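Local coordinates for protein probable porin (Pseudomonas aeruginosa, PDB 4FT6) that probably forms an outer-membrane beta-barrel channel of the OprD porin family, through which small solutes cross the membrane, at residues A[291-295]-A[296-300]; A[370-374]-A[375-379]. All coordinates share one frame; numbering follows the deposited sequence.

Interaction 1 of 2, residues A[291-295]-A[296-300]; sequences NDIQV and RNFTS
Ile293 and Phe298 supply the apolar part of this loop contact: Ile293 CD1 lies 3.8 Å from Phe298 CE1, near the plane of the ring, so the methyl meets the edge. CG1 of Ile293 sits between the backbone N and the carbonyl carbon (chi1 62°), which turns the chain toward Phe298. Asn291 meets the same edge, with its O in the ring plane at 3.5 Å from Phe298 CD1. Over one face of the ring runs the Arg296 chain, NE standing 3.8 Å above the Phe298 plane and offset toward its rim.

The backbone closes the turn with a bond from Ile293 N to Arg296 O (3.2 Å), and Asn297 CA makes a CH...O contact with Asn291 O at 3.2 Å. Asp292 centres an inverse gamma turn; its carboxylate lies against CB of Asn297 (OD1 to CB 3.6 Å), its plane 82° from that of the Asn297 amide.

Thr299 OG1 donates to Asn297 OD1 (2.8 Å) from above the amide plane. Most other polar ends bond outside: Asp292 to Thr287, Asn297 ND2 to Tyr281, Asn291 to Ser305 and Gln307. One backbone hydrogen bond, a CA-H...O contact and the Phe298 ring therefore shape the loop locally, while its polar groups tie it to its surroundings.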
loop_
_atom_site.group_PDB
_atom_site.type_symbol
_atom_site.label_atom_id
_atom_site.label_comp_id
_atom_site.label_asym_id
_atom_site.label_seq_id
_atom_site.Cartn_x
_atom_site.Cartn_y
_atom_site.Cartn_z
ATOM N N ASN A 291 -5.052 -7.062 -8.534
ATOM C CA ASN A 291 -5.483 -5.935 -9.355
ATOM C C ASN A 291 -5.588 -4.627 -8.596
ATOM O O ASN A 291 -6.322 -3.731 -9.020
ATOM C CB ASN A 291 -6.836 -6.213 -10.010
ATOM C CG ASN A 291 -6.711 -7.022 -11.275
ATOM O OD1 ASN A 291 -5.635 -7.097 -11.879
ATOM N ND2 ASN A 291 -7.817 -7.634 -11.692
ATOM N N ASP A 292 -4.894 -4.514 -7.462
ATOM C CA ASP A 292 -4.834 -3.226 -6.784
ATOM C C ASP A 292 -3.722 -2.457 -7.474
ATOM O O ASP A 292 -2.557 -2.535 -7.086
ATOM C CB ASP A 292 -4.541 -3.366 -5.292
ATOM C CG ASP A 292 -4.702 -2.056 -4.543
ATOM O OD1 ASP A 292 -4.560 -0.971 -5.173
ATOM O OD2 ASP A 292 -4.970 -2.110 -3.320
ATOM N N ILE A 293 -4.078 -1.743 -8.532
ATOM C CA ILE A 293 -3.064 -1.155 -9.386
ATOM C C ILE A 293 -3.145 0.372 -9.373
ATOM O O ILE A 293 -3.676 0.948 -8.429
ATOM C CB ILE A 293 -3.095 -1.769 -10.816
ATOM C CG1 ILE A 293 -4.429 -1.483 -11.490
ATOM C CG2 ILE A 293 -2.850 -3.273 -10.755
ATOM C CD1 ILE A 293 -4.577 -2.147 -12.795
ATOM N N GLN A 294 -2.625 1.023 -10.410
ATOM C CA GLN A 294 -2.294 2.444 -10.317
ATOM C C GLN A 294 -3.449 3.375 -9.919
ATOM O O GLN A 294 -3.290 4.177 -9.010
ATOM C CB GLN A 294 -1.601 2.936 -11.599
ATOM C CG GLN A 294 -0.898 4.283 -11.436
ATOM C CD GLN A 294 -0.122 4.693 -12.665
ATOM O OE1 GLN A 294 0.347 3.843 -13.428
ATOM N NE2 GLN A 294 0.021 6.002 -12.870
ATOM N N VAL A 295 -4.599 3.265 -10.577
ATOM C CA VAL A 295 -5.702 4.196 -10.317
ATOM C C VAL A 295 -6.952 3.529 -9.740
ATOM O O VAL A 295 -7.747 4.166 -9.048
ATOM C CB VAL A 295 -6.081 5.026 -11.583
ATOM C CG1 VAL A 295 -5.064 4.801 -12.712
ATOM C CG2 VAL A 295 -7.494 4.703 -12.042
ATOM N N ARG A 296 -7.112 2.246 -10.029
ATOM C CA ARG A 296 -8.289 1.495 -9.613
ATOM C C ARG A 296 -7.865 0.112 -9.078
ATOM O O ARG A 296 -6.800 -0.414 -9.458
ATOM C CB ARG A 296 -9.240 1.348 -10.804
ATOM C CG ARG A 296 -10.584 0.759 -10.466
ATOM C CD ARG A 296 -11.467 0.690 -11.678
ATOM N NE ARG A 296 -12.406 -0.422 -11.559
ATOM C CZ ARG A 296 -13.480 -0.402 -10.781
ATOM N NH1 ARG A 296 -13.747 0.673 -10.050
ATOM N NH2 ARG A 296 -14.283 -1.453 -10.727
ATOM N N ASN A 297 -8.676 -0.474 -8.196
ATOM C CA ASN A 297 -8.315 -1.752 -7.580
ATOM C C ASN A 297 -9.327 -2.891 -7.852
ATOM O O ASN A 297 -9.184 -4.016 -7.349
ATOM C CB ASN A 297 -8.016 -1.578 -6.074
ATOM C CG ASN A 297 -9.243 -1.201 -5.282
ATOM O OD1 ASN A 297 -10.341 -1.092 -5.834
ATOM N ND2 ASN A 297 -9.078 -1.028 -3.981
ATOM N N PHE A 298 -10.334 -2.578 -8.662
ATOM C CA PHE A 298 -11.290 -3.568 -9.152
ATOM C C PHE A 298 -11.980 -4.312 -8.019
ATOM O O PHE A 298 -12.011 -5.534 -8.004
ATOM C CB PHE A 298 -10.589 -4.539 -10.111
ATOM C CG PHE A 298 -10.068 -3.868 -11.365
ATOM C CD1 PHE A 298 -8.803 -3.289 -11.392
ATOM C CD2 PHE A 298 -10.855 -3.787 -12.509
ATOM C CE1 PHE A 298 -8.331 -2.655 -12.556
ATOM C CE2 PHE A 298 -10.382 -3.159 -13.667
ATOM C CZ PHE A 298 -9.125 -2.591 -13.690
ATOM N N THR A 299 -12.551 -3.563 -7.085
ATOM C CA THR A 299 -13.131 -4.150 -5.879
ATOM C C THR A 299 -14.610 -3.841 -5.685
ATOM O O THR A 299 -15.134 -3.988 -4.571
ATOM C CB THR A 299 -12.387 -3.698 -4.616
ATOM O OG1 THR A 299 -12.501 -2.280 -4.497
ATOM C CG2 THR A 299 -10.923 -4.102 -4.667
ATOM N N SER A 300 -15.270 -3.406 -6.759
ATOM C CA SER A 300 -16.710 -3.176 -6.727
ATOM C C SER A 300 -17.456 -4.487 -6.479
ATOM O O SER A 300 -16.950 -5.566 -6.807
ATOM C CB SER A 300 -17.180 -2.585 -8.050
ATOM O OG SER A 300 -16.650 -1.296 -8.213
#

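Interaction 2 of 2, residues A[370-374]-A[375-379]; sequences AMLRS and NHAAD. With C8E ((hydroxyethyloxy)tri(ethyloxy)octane), chain E.
Ser374 places its hydroxyl over one face of the His376 imidazole, with OG of Ser374 2.9 Å above the His376 ring plane and offset toward its rim. The position follows from a first torsion that sets OG opposite the backbone N (chi1 170°), sending it forward along the chain into the turn. There it accepts two backbone bonds, from His376 N (2.9 Å, a nearly straight 165°) and from Ala377 N at 2.8 Å to the same OG. With a further bond to Arg343 O, the hydroxyl is gripped by three backbone groups, which fixes its rotation and ties the start of the loop to the adjacent strand.

Asp379 closes the turn from its far end. Its OD1 takes the Ser374 N-H at 3.0 Å, but the bond is bent (131°) and the donor stands above the carboxylate plane. Arg373 crosses Asp379 at about a right angle, meeting it through its aliphatic part: CD of Arg373 is 3.8 Å from Asp379 OD2, whereas NE stays 4.8 Å from that oxygen. The charges are therefore near without being paired; the guanidinium instead folds back, NH1 bonding Leu372 O at 2.7 Å and also Val380 O, while NH2 makes a salt bridge to Asp381. Leu372 adds a loose apolar contact, its CD2 approaching the Ala377 methyl.

The turn, held by Ser374 and Asp379, joins two neighbouring strands of the barrel in a beta hairpin, 364-374 leading into 380-392. Met371 CE touches C1 of the detergent C8E at 3.5 Å, consistent with a membrane-facing side there. Strand 364-374 thus runs between 380-392, reached by the Leu372 backbone bonds to Val380, and 342-354, reached by those of Arg373 to Trp345.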
loop_
_atom_site.group_PDB
_atom_site.type_symbol
_atom_site.label_atom_id
_atom_site.label_comp_id
_atom_site.label_asym_id
_atom_site.label_seq_id
_atom_site.Cartn_x
_atom_site.Cartn_y
_atom_site.Cartn_z
ATOM N N ALA A 370 -0.890 5.585 -16.753
ATOM C CA ALA A 370 -2.055 4.697 -16.716
ATOM C C ALA A 370 -3.240 5.221 -17.507
ATOM O O ALA A 370 -3.536 6.417 -17.478
ATOM C CB ALA A 370 -2.475 4.415 -15.297
ATOM N N MET A 371 -3.911 4.306 -18.203
ATOM C CA MET A 371 -5.162 4.609 -18.871
ATOM C C MET A 371 -6.249 3.793 -18.200
ATOM O O MET A 371 -6.063 2.600 -17.941
ATOM C CB MET A 371 -5.104 4.218 -20.353
ATOM C CG MET A 371 -4.185 5.059 -21.231
ATOM S SD MET A 371 -4.452 4.720 -22.988
ATOM C CE MET A 371 -3.359 5.910 -23.755
ATOM N N LEU A 372 -7.385 4.422 -17.933
ATOM C CA LEU A 372 -8.528 3.697 -17.400
ATOM C C LEU A 372 -9.760 4.089 -18.194
ATOM O O LEU A 372 -10.023 5.282 -18.400
ATOM C CB LEU A 372 -8.738 4.028 -15.925
ATOM C CG LEU A 372 -10.046 3.470 -15.365
ATOM C CD1 LEU A 372 -9.918 1.976 -15.176
ATOM C CD2 LEU A 372 -10.430 4.156 -14.062
ATOM N N ARG A 373 -10.496 3.092 -18.673
ATOM C CA ARG A 373 -11.776 3.350 -19.322
ATOM C C ARG A 373 -12.814 2.408 -18.732
ATOM O O ARG A 373 -12.489 1.278 -18.334
ATOM C CB ARG A 373 -11.686 3.168 -20.839
ATOM C CG ARG A 373 -10.591 3.981 -21.495
ATOM C CD ARG A 373 -10.964 5.446 -21.611
ATOM N NE ARG A 373 -9.900 6.222 -22.256
ATOM C CZ ARG A 373 -8.932 6.863 -21.606
ATOM N NH1 ARG A 373 -8.881 6.834 -20.281
ATOM N NH2 ARG A 373 -8.018 7.536 -22.285
ATOM N N SER A 374 -14.058 2.872 -18.697
ATOM C CA SER A 374 -15.103 2.179 -17.972
ATOM C C SER A 374 -16.454 2.708 -18.405
ATOM O O SER A 374 -16.525 3.759 -19.029
ATOM C CB SER A 374 -14.901 2.408 -16.469
ATOM O OG SER A 374 -16.023 1.950 -15.734
ATOM N N ASN A 375 -17.518 1.975 -18.092
ATOM C CA ASN A 375 -18.885 2.453 -18.320
ATOM C C ASN A 375 -19.595 2.737 -16.993
ATOM O O ASN A 375 -20.824 2.884 -16.934
ATOM C CB ASN A 375 -19.702 1.482 -19.196
ATOM C CG ASN A 375 -19.878 0.086 -18.570
ATOM O OD1 ASN A 375 -19.496 -0.174 -17.421
ATOM N ND2 ASN A 375 -20.478 -0.817 -19.341
ATOM N N HIS A 376 -18.805 2.793 -15.924
ATOM C CA HIS A 376 -19.301 3.210 -14.613
ATOM C C HIS A 376 -18.326 4.165 -13.904
ATOM O O HIS A 376 -18.737 5.209 -13.406
ATOM C CB HIS A 376 -19.677 2.002 -13.737
ATOM C CG HIS A 376 -18.532 1.099 -13.406
ATOM N ND1 HIS A 376 -17.989 0.212 -14.306
ATOM C CD2 HIS A 376 -17.849 0.918 -12.242
ATOM C CE1 HIS A 376 -17.008 -0.466 -13.727
ATOM N NE2 HIS A 376 -16.907 -0.050 -12.479
ATOM N N ALA A 377 -17.040 3.819 -13.889
ATOM C CA ALA A 377 -16.023 4.693 -13.309
ATOM C C ALA A 377 -15.655 5.818 -14.266
ATOM O O ALA A 377 -15.861 5.717 -15.480
ATOM C CB ALA A 377 -14.776 3.905 -12.932
ATOM N N ALA A 378 -15.093 6.886 -13.711
ATOM C CA ALA A 378 -14.644 8.023 -14.507
ATOM C C ALA A 378 -13.409 7.620 -15.303
ATOM O O ALA A 378 -12.446 7.091 -14.736
ATOM C CB ALA A 378 -14.323 9.223 -13.593
ATOM N N ASP A 379 -13.425 7.868 -16.610
ATOM C CA ASP A 379 -12.260 7.559 -17.437
ATOM C C ASP A 379 -11.097 8.511 -17.096
ATOM O O ASP A 379 -11.282 9.737 -17.050
ATOM C CB ASP A 379 -12.610 7.645 -18.933
ATOM C CG ASP A 379 -13.769 6.728 -19.330
ATOM O OD1 ASP A 379 -14.168 5.860 -18.524
ATOM O OD2 ASP A 379 -14.280 6.877 -20.464
HETATM C C1 C8E E . -0.964 7.402 -25.784
HETATM C C2 C8E E . 0.067 6.361 -25.363
HETATM C C3 C8E E . 0.543 6.599 -23.927
HETATM C C4 C8E E . 1.978 7.116 -23.888
HETATM C C5 C8E E . 2.941 6.140 -23.204
HETATM C C6 C8E E . 2.614 4.684 -23.524
HETATM C C7 C8E E . 3.727 3.716 -23.117
HETATM C C8 C8E E . 5.119 4.122 -23.596
HETATM O O9 C8E E . 6.105 3.368 -22.917
HETATM C C10 C8E E . 6.771 2.415 -23.721
HETATM C C11 C8E E . 7.864 1.699 -22.921
HETATM O O12 C8E E . 7.292 0.779 -22.010
HETATM C C13 C8E E . 7.635 -0.568 -22.271
#

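How the interactions relate
Interaction 1 comes first along the chain, in the loop between strands 264-274 and 304-313; interaction 2 follows at the hairpin that joins strand 364-374 to 380-392. Their centres are 11 Å apart, and they touch directly. Val295 CG2 packs on Leu372 CD2 at 3.6 Å, and Val295 CG1 lies 3.7 Å from Ala370 CB. Gln294 rests on Ala370 as well. The 291-300 loop thus lies against wall strands distant in sequence, reaching 322-334 and 342-354 too. In a porin barrel, a loop held to the inner wall in this way is likely to shape the channel lumen.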